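Local coordinates for protein epimerase (Methylomonas sp. DH-1, PDB 7CJ7) that catalyses the manganese-dependent epimerization of ketoses at C3, acting most strongly on L-ribulose and also on D-ribulose, D-allulose and D-fructose, at residues R6-G11 against R240-F245; A33-D38 against D273-A278; D205-V210 against K235-R240; S249-D254 against N266-S271. One frame throughout, in Å; residues are numbered along the deposited sequence.

Interaction 1: residues R6-G11 against R240-F245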
loop_
_atom_site.group_PDB
_atom_site.type_symbol
_atom_site.label_atom_id
_atom_site.label_comp_id
_atom_site.label_asym_id
_atom_site.label_seq_id
_atom_site.Cartn_x
_atom_site.Cartn_y
_atom_site.Cartn_z
ATOM N N ARG A 6 26.586 -9.568 -11.026
ATOM C CA ARG A 6 27.527 -9.562 -9.889
ATOM C C ARG A 6 26.811 -8.950 -8.689
ATOM O O ARG A 6 25.862 -8.157 -8.884
ATOM C CB ARG A 6 28.788 -8.789 -10.267
ATOM C CG ARG A 6 28.530 -7.318 -10.558
ATOM C CD ARG A 6 29.811 -6.540 -10.829
ATOM N NE ARG A 6 30.102 -6.434 -12.249
ATOM C CZ ARG A 6 31.069 -5.681 -12.769
ATOM N NH1 ARG A 6 31.851 -4.954 -11.986
ATOM N NH2 ARG A 6 31.249 -5.655 -14.077
ATOM N N LEU A 7 27.245 -9.320 -7.490
ATOM C CA LEU A 7 26.820 -8.632 -6.253
ATOM C C LEU A 7 27.370 -7.206 -6.301
ATOM O O LEU A 7 28.579 -7.038 -6.299
ATOM C CB LEU A 7 27.346 -9.393 -5.035
ATOM C CG LEU A 7 26.916 -8.815 -3.694
ATOM C CD1 LEU A 7 25.408 -8.682 -3.623
ATOM C CD2 LEU A 7 27.435 -9.666 -2.548
ATOM N N GLU A 8 26.494 -6.210 -6.366
ATOM C CA GLU A 8 26.907 -4.785 -6.403
ATOM C C GLU A 8 25.784 -3.977 -5.767
ATOM O O GLU A 8 24.632 -4.433 -5.813
ATOM C CB GLU A 8 27.225 -4.324 -7.825
ATOM C CG GLU A 8 26.195 -4.738 -8.863
ATOM C CD GLU A 8 26.517 -4.226 -10.262
ATOM O OE1 GLU A 8 25.835 -4.615 -11.215
ATOM O OE2 GLU A 8 27.451 -3.428 -10.390
ATOM N N TYR A 9 26.139 -2.839 -5.174
ATOM C CA TYR A 9 25.220 -1.989 -4.393
ATOM C C TYR A 9 24.993 -0.674 -5.129
ATOM O O TYR A 9 25.951 -0.030 -5.602
ATOM C CB TYR A 9 25.775 -1.777 -2.989
ATOM C CG TYR A 9 26.104 -3.067 -2.289
ATOM C CD1 TYR A 9 25.173 -3.713 -1.498
ATOM C CD2 TYR A 9 27.327 -3.678 -2.485
ATOM C CE1 TYR A 9 25.475 -4.906 -0.867
ATOM C CE2 TYR A 9 27.644 -4.872 -1.867
ATOM C CZ TYR A 9 26.719 -5.483 -1.043
ATOM O OH TYR A 9 27.041 -6.667 -0.440
ATOM N N GLY A 10 23.732 -0.269 -5.185
ATOM C CA GLY A 10 23.314 0.900 -5.967
ATOM C C GLY A 10 22.335 1.763 -5.211
ATOM O O GLY A 10 21.736 1.287 -4.209
ATOM N N GLY A 11 22.226 3.015 -5.646
ATOM C CA GLY A 11 21.244 3.982 -5.145
ATOM C C GLY A 11 20.304 4.390 -6.256
ATOM O O GLY A 11 20.770 4.611 -7.385
ATOM N N ARG A 240 23.670 -13.203 -5.777
ATOM C CA ARG A 240 24.787 -12.390 -6.325
ATOM C C ARG A 240 24.260 -11.548 -7.481
ATOM O O ARG A 240 24.417 -11.935 -8.638
ATOM C CB ARG A 240 25.953 -13.280 -6.764
ATOM C CG ARG A 240 26.805 -13.749 -5.595
ATOM C CD ARG A 240 27.981 -14.603 -6.033
ATOM N NE ARG A 240 28.738 -15.019 -4.864
ATOM C CZ ARG A 240 29.620 -14.258 -4.228
ATOM N NH1 ARG A 240 30.245 -14.724 -3.162
ATOM N NH2 ARG A 240 29.867 -13.033 -4.654
ATOM N N GLY A 241 23.637 -10.432 -7.156
ATOM C CA GLY A 241 23.084 -9.527 -8.166
ATOM C C GLY A 241 22.950 -8.128 -7.591
ATOM O O GLY A 241 23.330 -7.878 -6.454
ATOM N N PRO A 242 22.409 -7.186 -8.379
ATOM C CA PRO A 242 22.225 -5.817 -7.913
ATOM C C PRO A 242 21.325 -5.743 -6.672
ATOM O O PRO A 242 20.324 -6.440 -6.587
ATOM C CB PRO A 242 21.596 -5.104 -9.116
ATOM C CG PRO A 242 22.016 -5.946 -10.287
ATOM C CD PRO A 242 22.022 -7.367 -9.780
ATOM N N ILE A 243 21.728 -4.901 -5.728
ATOM C CA ILE A 243 20.902 -4.498 -4.556
ATOM C C ILE A 243 20.865 -2.973 -4.549
ATOM O O ILE A 243 21.938 -2.376 -4.341
ATOM C CB ILE A 243 21.501 -5.063 -3.255
ATOM C CG1 ILE A 243 21.622 -6.589 -3.316
ATOM C CG2 ILE A 243 20.688 -4.586 -2.061
ATOM C CD1 ILE A 243 22.306 -7.206 -2.105
ATOM N N THR A 244 19.705 -2.378 -4.816
ATOM C CA THR A 244 19.514 -0.906 -4.879
ATOM C C THR A 244 18.768 -0.426 -3.638
ATOM O O THR A 244 17.688 -0.970 -3.340
ATOM C CB THR A 244 18.687 -0.455 -6.087
ATOM O OG1 THR A 244 19.225 -0.979 -7.296
ATOM C CG2 THR A 244 18.613 1.049 -6.204
ATOM N N PHE A 245 19.323 0.566 -2.950
ATOM C CA PHE A 245 18.593 1.326 -1.913
ATOM C C PHE A 245 17.613 2.254 -2.628
ATOM O O PHE A 245 18.014 3.037 -3.517
ATOM C CB PHE A 245 19.550 2.099 -1.009
ATOM C CG PHE A 245 18.841 3.089 -0.122
ATOM C CD1 PHE A 245 17.816 2.685 0.720
ATOM C CD2 PHE A 245 19.181 4.428 -0.145
ATOM C CE1 PHE A 245 17.147 3.603 1.521
ATOM C CE2 PHE A 245 18.520 5.341 0.661
ATOM C CZ PHE A 245 17.515 4.928 1.498
#
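Ile243 reaches across to two side chains of segment 6-11 with one atom, CD1. That methyl lies 3.8 Å from Leu7 CD1, the two side chains crossing obliquely, and 4.1 Å from Tyr9 CE1, where isoleucine and tyrosine run side by side and point the same way. Ile243 CG1 stands anti to the carbonyl carbon (chi1 -57°) and chi2 is extended at 176°, which carries CD1 out to both partners. Tyr9 and Ile243 share a face of the sheet, and Leu279 and Ile282 of helix 271-285 pack on the tyrosine from outside. Thr244 points to the other face, towards the barrel interior, where its hydroxyl bonds Tyr39 and Glu41 close to the manganese ligand His211. Between the faces runs a parallel ladder: Ile243 N donates to Glu8 O, Gly10 N to Ile243 O, and Phe245 N to Gly10 O at 2.8 Å. Here the first and last strands of the TIM barrel meet, their local axes 28° apart. Glu8 lies alongside Pro242, its OE2 in a salt bridge with Arg65 and its OE1 hydrogen-bonded to His67. The chemistry implies a division of labour: backbone bonds close the barrel, hydrocarbon seals its outer side, and buried polar groups are satisfied within.

Interaction 2: residues A33-D38 against D273-A278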
loop_
_atom_site.group_PDB
_atom_site.type_symbol
_atom_site.label_atom_id
_atom_site.label_comp_id
_atom_site.label_asym_id
_atom_site.label_seq_id
_atom_site.Cartn_x
_atom_site.Cartn_y
_atom_site.Cartn_z
ATOM N N ALA A 33 28.421 8.215 -5.961
ATOM C CA ALA A 33 29.887 7.992 -5.887
ATOM C C ALA A 33 30.389 8.355 -4.484
ATOM O O ALA A 33 31.159 7.561 -3.893
ATOM C CB ALA A 33 30.598 8.797 -6.950
ATOM N N ARG A 34 29.959 9.506 -3.964
ATOM C CA ARG A 34 30.385 10.052 -2.644
ATOM C C ARG A 34 30.032 9.055 -1.527
ATOM O O ARG A 34 30.862 8.848 -0.623
ATOM C CB ARG A 34 29.710 11.407 -2.412
ATOM C CG ARG A 34 30.108 12.075 -1.106
ATOM C CD ARG A 34 30.016 13.580 -1.202
ATOM N NE ARG A 34 28.653 14.020 -1.404
ATOM C CZ ARG A 34 28.164 14.501 -2.539
ATOM N NH1 ARG A 34 26.894 14.845 -2.607
ATOM N NH2 ARG A 34 28.921 14.604 -3.612
ATOM N N ALA A 35 28.838 8.470 -1.579
ATOM C CA ALA A 35 28.318 7.524 -0.564
ATOM C C ALA A 35 29.007 6.153 -0.669
ATOM O O ALA A 35 28.898 5.383 0.281
ATOM C CB ALA A 35 26.827 7.398 -0.723
ATOM N N GLY A 36 29.647 5.839 -1.797
ATOM C CA GLY A 36 30.421 4.593 -1.981
ATOM C C GLY A 36 29.619 3.516 -2.698
ATOM O O GLY A 36 30.002 2.339 -2.626
ATOM N N TYR A 37 28.538 3.886 -3.381
ATOM C CA TYR A 37 27.758 2.937 -4.215
ATOM C C TYR A 37 28.585 2.526 -5.443
ATOM O O TYR A 37 29.469 3.291 -5.895
ATOM C CB TYR A 37 26.406 3.530 -4.610
ATOM C CG TYR A 37 25.429 3.620 -3.467
ATOM C CD1 TYR A 37 24.618 2.552 -3.125
ATOM C CD2 TYR A 37 25.343 4.765 -2.696
ATOM C CE1 TYR A 37 23.733 2.630 -2.066
ATOM C CE2 TYR A 37 24.448 4.865 -1.644
ATOM C CZ TYR A 37 23.646 3.788 -1.318
ATOM O OH TYR A 37 22.761 3.863 -0.279
ATOM N N ASP A 38 28.313 1.321 -5.954
ATOM C CA ASP A 38 28.913 0.770 -7.195
ATOM C C ASP A 38 28.179 1.312 -8.427
ATOM O O ASP A 38 28.827 1.492 -9.474
ATOM C CB ASP A 38 28.861 -0.757 -7.191
ATOM C CG ASP A 38 29.599 -1.366 -6.020
ATOM O OD1 ASP A 38 30.779 -1.017 -5.842
ATOM O OD2 ASP A 38 28.990 -2.173 -5.295
ATOM N N ASP A 273 23.194 11.848 3.992
ATOM C CA ASP A 273 23.057 11.141 5.291
ATOM C C ASP A 273 22.232 9.871 5.061
ATOM O O ASP A 273 22.632 8.776 5.509
ATOM C CB ASP A 273 22.407 12.041 6.339
ATOM C CG ASP A 273 22.327 11.366 7.691
ATOM O OD1 ASP A 273 23.389 11.181 8.298
ATOM O OD2 ASP A 273 21.211 11.005 8.106
ATOM N N LEU A 274 21.102 10.022 4.383
ATOM C CA LEU A 274 20.174 8.901 4.105
ATOM C C LEU A 274 20.923 7.807 3.337
ATOM O O LEU A 274 20.878 6.656 3.782
ATOM C CB LEU A 274 18.979 9.412 3.305
ATOM C CG LEU A 274 18.006 8.318 2.874
ATOM C CD1 LEU A 274 17.131 7.883 4.039
ATOM C CD2 LEU A 274 17.162 8.785 1.702
ATOM N N ALA A 275 21.592 8.162 2.234
ATOM C CA ALA A 275 22.254 7.199 1.320
ATOM C C ALA A 275 23.458 6.542 2.005
ATOM O O ALA A 275 23.661 5.333 1.820
ATOM C CB ALA A 275 22.664 7.890 0.049
ATOM N N GLY A 276 24.241 7.305 2.765
ATOM C CA GLY A 276 25.411 6.765 3.482
ATOM C C GLY A 276 24.978 5.763 4.536
ATOM O O GLY A 276 25.584 4.669 4.616
ATOM N N LYS A 277 23.951 6.113 5.314
ATOM C CA LYS A 277 23.449 5.248 6.406
ATOM C C LYS A 277 22.826 3.992 5.794
ATOM O O LYS A 277 22.982 2.923 6.393
ATOM C CB LYS A 277 22.461 6.003 7.293
ATOM C CG LYS A 277 23.126 6.943 8.288
ATOM C CD LYS A 277 22.158 7.613 9.217
ATOM C CE LYS A 277 22.832 8.454 10.278
ATOM N NZ LYS A 277 21.994 9.629 10.603
ATOM N N ALA A 278 22.149 4.117 4.645
ATOM C CA ALA A 278 21.496 2.974 3.961
ATOM C C ALA A 278 22.567 1.973 3.529
ATOM O O ALA A 278 22.378 0.769 3.750
ATOM C CB ALA A 278 20.683 3.430 2.782
#
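The Schellman motif that ends helix 22-35 brings Tyr37 up against helix 271-285, the last helix of the barrel, with Ala275 as its principal partner. Tyr37 OH donates to Ala275 O at 2.7 Å, approaching 18° from the carbonyl plane with a C=O...O angle of 126°. The ring follows its hydroxyl: CE2 lies 3.9 Å from Ala275 CB, and the hydroxyl oxygen also touches Ala278 CB at 3.7 Å, one helical turn further on. Tyr37 CG stands anti to the carbonyl carbon (chi1 -72°), which starts the ring off towards helix 271-285 and lets the hydroxyl at its far end meet the helix backbone. Gly36, with its positive phi, is the residue at which the chain leaves the helix on its way to strand 39-43, so the contact sits on an alpha-to-beta connection of the TIM barrel, outside the strands. Beside the tyrosine, Ala35 CB faces the helix and meets Ala275 CB at 4.3 Å; the CA atoms of Ala35 and Gly276 are 5.0 Å apart, a close approach that small residues permit. Phe245 of the eighth strand packs on both Tyr37 and Ala278.

Interaction 3: residues D205-V210 against K235-R240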
loop_
_atom_site.group_PDB
_atom_site.type_symbol
_atom_site.label_atom_id
_atom_site.label_comp_id
_atom_site.label_asym_id
_atom_site.label_seq_id
_atom_site.Cartn_x
_atom_site.Cartn_y
_atom_site.Cartn_z
ATOM N N ASP A 205 17.807 -19.011 -8.345
ATOM C CA ASP A 205 18.575 -18.390 -9.453
ATOM C C ASP A 205 17.695 -17.455 -10.287
ATOM O O ASP A 205 18.257 -16.687 -11.060
ATOM C CB ASP A 205 19.206 -19.461 -10.343
ATOM C CG ASP A 205 20.354 -20.192 -9.680
ATOM O OD1 ASP A 205 20.696 -19.828 -8.535
ATOM O OD2 ASP A 205 20.885 -21.130 -10.308
ATOM N N ARG A 206 16.369 -17.499 -10.158
ATOM C CA ARG A 206 15.479 -16.657 -10.997
ATOM C C ARG A 206 15.337 -15.260 -10.375
ATOM O O ARG A 206 14.767 -14.384 -11.049
ATOM C CB ARG A 206 14.134 -17.354 -11.196
ATOM C CG ARG A 206 14.286 -18.759 -11.763
ATOM C CD ARG A 206 13.131 -19.654 -11.360
ATOM N NE ARG A 206 11.962 -19.338 -12.155
ATOM C CZ ARG A 206 10.740 -19.820 -11.947
ATOM N NH1 ARG A 206 10.495 -20.660 -10.954
ATOM N NH2 ARG A 206 9.763 -19.450 -12.750
ATOM N N LEU A 207 15.831 -15.055 -9.149
ATOM C CA LEU A 207 15.889 -13.704 -8.535
ATOM C C LEU A 207 17.075 -12.964 -9.150
ATOM O O LEU A 207 18.236 -13.377 -8.925
ATOM C CB LEU A 207 16.022 -13.789 -7.012
ATOM C CG LEU A 207 16.047 -12.433 -6.300
ATOM C CD1 LEU A 207 14.769 -11.649 -6.557
ATOM C CD2 LEU A 207 16.267 -12.593 -4.800
ATOM N N GLY A 208 16.788 -11.934 -9.936
ATOM C CA GLY A 208 17.825 -11.225 -10.711
ATOM C C GLY A 208 18.091 -9.818 -10.212
ATOM O O GLY A 208 19.065 -9.210 -10.694
ATOM N N TYR A 209 17.269 -9.282 -9.309
ATOM C CA TYR A 209 17.386 -7.860 -8.879
ATOM C C TYR A 209 16.646 -7.661 -7.554
ATOM O O TYR A 209 15.594 -8.282 -7.328
ATOM C CB TYR A 209 16.838 -6.932 -9.971
ATOM C CG TYR A 209 17.486 -5.571 -10.067
ATOM C CD1 TYR A 209 17.171 -4.551 -9.186
ATOM C CD2 TYR A 209 18.402 -5.287 -11.068
ATOM C CE1 TYR A 209 17.767 -3.301 -9.282
ATOM C CE2 TYR A 209 19.002 -4.046 -11.180
ATOM C CZ TYR A 209 18.681 -3.038 -10.289
ATOM O OH TYR A 209 19.269 -1.796 -10.405
ATOM N N VAL A 210 17.188 -6.788 -6.709
ATOM C CA VAL A 210 16.662 -6.530 -5.347
ATOM C C VAL A 210 16.623 -5.025 -5.089
ATOM O O VAL A 210 17.630 -4.334 -5.355
ATOM C CB VAL A 210 17.498 -7.254 -4.281
ATOM C CG1 VAL A 210 17.175 -6.727 -2.894
ATOM C CG2 VAL A 210 17.319 -8.758 -4.362
ATOM N N LYS A 235 21.001 -14.975 1.676
ATOM C CA LYS A 235 22.212 -15.776 1.969
ATOM C C LYS A 235 21.939 -17.247 1.646
ATOM O O LYS A 235 22.850 -17.910 1.133
ATOM C CB LYS A 235 22.638 -15.596 3.423
ATOM C CG LYS A 235 23.960 -16.257 3.779
ATOM C CD LYS A 235 24.399 -15.942 5.187
ATOM C CE LYS A 235 25.891 -16.056 5.365
ATOM N NZ LYS A 235 26.351 -17.413 5.008
ATOM N N GLN A 236 20.727 -17.727 1.937
ATOM C CA GLN A 236 20.327 -19.144 1.758
ATOM C C GLN A 236 20.330 -19.500 0.268
ATOM O O GLN A 236 20.584 -20.672 -0.043
ATOM C CB GLN A 236 18.970 -19.391 2.416
ATOM C CG GLN A 236 18.493 -20.836 2.317
ATOM C CD GLN A 236 19.482 -21.848 2.844
ATOM O OE1 GLN A 236 20.268 -21.581 3.758
ATOM N NE2 GLN A 236 19.434 -23.042 2.273
ATOM N N ILE A 237 20.124 -18.534 -0.634
ATOM C CA ILE A 237 20.203 -18.786 -2.104
ATOM C C ILE A 237 21.502 -18.195 -2.681
ATOM O O ILE A 237 21.639 -18.178 -3.913
ATOM C CB ILE A 237 18.954 -18.242 -2.826
ATOM C CG1 ILE A 237 18.902 -16.714 -2.829
ATOM C CG2 ILE A 237 17.690 -18.846 -2.241
ATOM C CD1 ILE A 237 18.066 -16.142 -3.952
ATOM N N ASP A 238 22.423 -17.737 -1.830
ATOM C CA ASP A 238 23.695 -17.070 -2.232
ATOM C C ASP A 238 23.422 -16.054 -3.345
ATOM O O ASP A 238 24.080 -16.120 -4.409
ATOM C CB ASP A 238 24.747 -18.061 -2.727
ATOM C CG ASP A 238 26.093 -17.401 -2.973
ATOM O OD1 ASP A 238 26.429 -16.460 -2.209
ATOM O OD2 ASP A 238 26.790 -17.817 -3.927
ATOM N N TYR A 239 22.494 -15.135 -3.118
ATOM C CA TYR A 239 22.130 -14.109 -4.120
ATOM C C TYR A 239 23.364 -13.270 -4.481
ATOM O O TYR A 239 24.008 -12.670 -3.569
ATOM C CB TYR A 239 21.016 -13.203 -3.601
ATOM C CG TYR A 239 20.697 -12.086 -4.560
ATOM C CD1 TYR A 239 20.028 -12.338 -5.741
ATOM C CD2 TYR A 239 21.085 -10.784 -4.303
ATOM C CE1 TYR A 239 19.738 -11.329 -6.642
ATOM C CE2 TYR A 239 20.797 -9.763 -5.190
ATOM C CZ TYR A 239 20.119 -10.031 -6.365
ATOM O OH TYR A 239 19.835 -9.032 -7.251
ATOM N N ARG A 240 23.670 -13.203 -5.777
ATOM C CA ARG A 240 24.787 -12.390 -6.325
ATOM C C ARG A 240 24.260 -11.548 -7.481
ATOM O O ARG A 240 24.417 -11.935 -8.638
ATOM C CB ARG A 240 25.953 -13.280 -6.764
ATOM C CG ARG A 240 26.805 -13.749 -5.595
ATOM C CD ARG A 240 27.981 -14.603 -6.033
ATOM N NE ARG A 240 28.738 -15.019 -4.864
ATOM C CZ ARG A 240 29.620 -14.258 -4.228
ATOM N NH1 ARG A 240 30.245 -14.724 -3.162
ATOM N NH2 ARG A 240 29.867 -13.033 -4.654
HETATM O O HOH W 1 20.233 -18.539 -6.263
#
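Tyr239 lies against strand 207-212 with its ring against Leu207 and Val210. Its CG is anti to the backbone N (chi1 176°), a setting that directs the ring at the strand although the first bond of the side chain does not point there. Val210 CG2 sits over one face, 4.0 Å from the ring centroid and 27° off the normal, a CH-pi contact; the valine and tyrosine side chains slide past each other in opposite directions. Of the two valine methyls it is CG2 that touches the ring, with both Tyr239 CZ and CE2 at 3.7 Å. Leu207 crosses Tyr239 at about a right angle, CG lying 3.9 Å from CE1. At the rim and in the ring plane, Leu207 O comes within 3.4 Å of the same CE1. Tyr239 belongs to the beta-alpha-beta unit made by strand 207-212, helix 227-236 and strand 242-245, in the link that leads from the helix to the last strand. Its hydroxyl, 3.2 Å from Tyr209 CA, bonds Pro242 O on that last strand. An alanine in place of Tyr239 would probably open a gap beside Leu207 and Val210 and cost Pro242 O its hydroxyl partner. Ile237 also crosses Leu207 at about a right angle, CD1 to CD2 at 4.1 Å. Asp238, at positive phi, completes the Schellman motif ending the helix. A water bridges the two segments, 2.7 Å from Asp205 OD1 and 2.8 Å from Ile237 O.

Interaction 4: residues S249-D254 against N266-S271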
loop_
_atom_site.group_PDB
_atom_site.type_symbol
_atom_site.label_atom_id
_atom_site.label_comp_id
_atom_site.label_asym_id
_atom_site.label_seq_id
_atom_site.Cartn_x
_atom_site.Cartn_y
_atom_site.Cartn_z
ATOM N N SER A 249 10.978 10.824 -0.524
ATOM C CA SER A 249 10.564 11.904 0.401
ATOM C C SER A 249 9.983 13.045 -0.430
ATOM O O SER A 249 10.441 13.222 -1.572
ATOM C CB SER A 249 11.728 12.371 1.235
ATOM O OG SER A 249 11.332 13.448 2.067
ATOM N N SER A 250 9.035 13.801 0.124
ATOM C CA SER A 250 8.499 15.029 -0.514
ATOM C C SER A 250 9.645 16.034 -0.720
ATOM O O SER A 250 9.467 16.973 -1.516
ATOM C CB SER A 250 7.352 15.611 0.282
ATOM O OG SER A 250 7.752 15.903 1.613
ATOM N N GLU A 251 10.789 15.823 -0.059
ATOM C CA GLU A 251 12.021 16.648 -0.213
ATOM C C GLU A 251 12.457 16.678 -1.687
ATOM O O GLU A 251 12.878 17.753 -2.167
ATOM C CB GLU A 251 13.152 16.084 0.653
ATOM C CG GLU A 251 14.418 16.929 0.612
ATOM C CD GLU A 251 14.283 18.272 1.302
ATOM O OE1 GLU A 251 15.152 19.145 1.083
ATOM O OE2 GLU A 251 13.314 18.435 2.060
ATOM N N ILE A 252 12.408 15.526 -2.366
ATOM C CA ILE A 252 12.873 15.368 -3.775
ATOM C C ILE A 252 11.712 14.784 -4.578
ATOM O O ILE A 252 11.358 13.607 -4.329
ATOM C CB ILE A 252 14.132 14.481 -3.864
ATOM C CG1 ILE A 252 15.250 14.950 -2.927
ATOM C CG2 ILE A 252 14.609 14.383 -5.308
ATOM C CD1 ILE A 252 16.006 16.156 -3.420
ATOM N N VAL A 253 11.146 15.587 -5.487
ATOM C CA VAL A 253 9.881 15.278 -6.216
ATOM C C VAL A 253 10.190 15.095 -7.703
ATOM O O VAL A 253 10.793 16.005 -8.309
ATOM C CB VAL A 253 8.822 16.378 -5.998
ATOM C CG1 VAL A 253 7.529 16.069 -6.740
ATOM C CG2 VAL A 253 8.539 16.610 -4.521
ATOM N N ASP A 254 9.801 13.948 -8.260
ATOM C CA ASP A 254 9.707 13.718 -9.725
ATOM C C ASP A 254 8.241 13.907 -10.092
ATOM O O ASP A 254 7.411 13.060 -9.759
ATOM C CB ASP A 254 10.249 12.340 -10.125
ATOM C CG ASP A 254 10.128 12.011 -11.609
ATOM O OD1 ASP A 254 9.083 12.355 -12.213
ATOM O OD2 ASP A 254 11.081 11.403 -12.157
ATOM N N ASN A 266 7.467 14.086 4.175
ATOM C CA ASN A 266 8.927 14.329 4.262
ATOM C C ASN A 266 9.510 13.333 5.269
ATOM O O ASN A 266 9.315 13.543 6.470
ATOM C CB ASN A 266 9.216 15.779 4.655
ATOM C CG ASN A 266 10.701 16.063 4.688
ATOM O OD1 ASN A 266 11.194 16.969 4.017
ATOM N ND2 ASN A 266 11.425 15.264 5.443
ATOM N N LEU A 267 10.165 12.274 4.787
ATOM C CA LEU A 267 10.750 11.182 5.613
ATOM C C LEU A 267 12.241 11.454 5.813
ATOM O O LEU A 267 12.882 10.717 6.584
ATOM C CB LEU A 267 10.535 9.844 4.894
ATOM C CG LEU A 267 9.323 9.030 5.343
ATOM C CD1 LEU A 267 8.458 9.830 6.298
ATOM C CD2 LEU A 267 8.516 8.554 4.152
ATOM N N TRP A 268 12.762 12.463 5.116
ATOM C CA TRP A 268 14.197 12.849 5.116
ATOM C C TRP A 268 14.384 14.124 4.299
ATOM O O TRP A 268 13.500 14.438 3.478
ATOM C CB TRP A 268 15.092 11.715 4.597
ATOM C CG TRP A 268 14.713 11.117 3.273
ATOM C CD1 TRP A 268 14.042 9.942 3.077
ATOM C CD2 TRP A 268 15.042 11.607 1.957
ATOM N NE1 TRP A 268 13.897 9.690 1.740
ATOM C CE2 TRP A 268 14.507 10.686 1.024
ATOM C CE3 TRP A 268 15.730 12.724 1.472
ATOM C CZ2 TRP A 268 14.637 10.855 -0.354
ATOM C CZ3 TRP A 268 15.855 12.893 0.109
ATOM C CH2 TRP A 268 15.322 11.968 -0.788
ATOM N N HIS A 269 15.506 14.817 4.519
ATOM C CA HIS A 269 15.872 16.081 3.827
ATOM C C HIS A 269 17.307 15.980 3.293
ATOM O O HIS A 269 17.586 16.627 2.276
ATOM C CB HIS A 269 15.681 17.276 4.775
ATOM C CG HIS A 269 16.501 17.178 6.015
ATOM N ND1 HIS A 269 17.798 17.653 6.081
ATOM C CD2 HIS A 269 16.233 16.630 7.222
ATOM C CE1 HIS A 269 18.288 17.410 7.283
ATOM N NE2 HIS A 269 17.349 16.777 7.998
ATOM N N ASP A 270 18.163 15.189 3.950
ATOM C CA ASP A 270 19.625 15.103 3.687
ATOM C C ASP A 270 19.937 13.816 2.909
ATOM O O ASP A 270 20.098 12.759 3.550
ATOM C CB ASP A 270 20.404 15.169 5.005
ATOM C CG ASP A 270 21.910 15.310 4.849
ATOM O OD1 ASP A 270 22.519 15.890 5.746
ATOM O OD2 ASP A 270 22.466 14.814 3.853
ATOM N N SER A 271 20.027 13.914 1.578
ATOM C CA SER A 271 20.282 12.777 0.655
ATOM C C SER A 271 21.560 12.040 1.071
ATOM O O SER A 271 21.542 10.811 1.101
ATOM C CB SER A 271 20.384 13.239 -0.781
ATOM O OG SER A 271 19.207 13.915 -1.197
#
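The indole of Trp268 carries Ser249 CB over one face, 3.4 Å from the centroid of the five-membered ring and 16° off its normal, a CH-pi contact. By its benzene half, Ile252 CG1 approaches CH2 at 3.7 Å, the two side chains crossing at about a right angle, while NE1 makes a weak hydrogen bond to Ser247. Ser249 OG is anti to its backbone N (chi1 177°) and is gripped by three bonds. It donates to Trp268 O at 2.8 Å, in the carbonyl plane on a lone pair, accepts from Leu267 N at 3.2 Å, and accepts from Glu251 N, which makes an ST turn. Glu251 lies over the backbone of His269, its CG 3.6 Å from His269 O, and its carboxylate plane stands 76° from the imidazole. An alanine in place of Trp268 would probably strip Ser249 CB and Ile252 of their aromatic cover and open a gap between the two loops. These loops flank the short helix 257-260: one follows strand 242-245, the other runs into helix 271-285, which Asp270 caps through the backbone N of Asp273, and Ser271 in that helix's first turn bonds Val15 O in the loop after strand 8-12.

How the interactions relate
Interaction 1 closes the barrel by joining its first and eighth strands; the others lie around that seam or on loops beyond it. Interaction 3, about 11 Å away between centres, shares Arg240 with it and adds the seventh strand, bonded to the eighth through Val210 and Thr244. Interaction 2, about 13 Å from interaction 1 between centres, touches its outer side: Tyr37 packs on Gly10 and Gly11, and Ala278 on Phe245. Interaction 4 lies about 15 Å from interaction 2 between centres, joined by packing of Trp268 on Leu274. Along the chain, the segments of interactions 1 and 2 alternate, whereas 3 and 4 are short-range; N- and C-terminal parts thus complete the barrel that carries the manganese site.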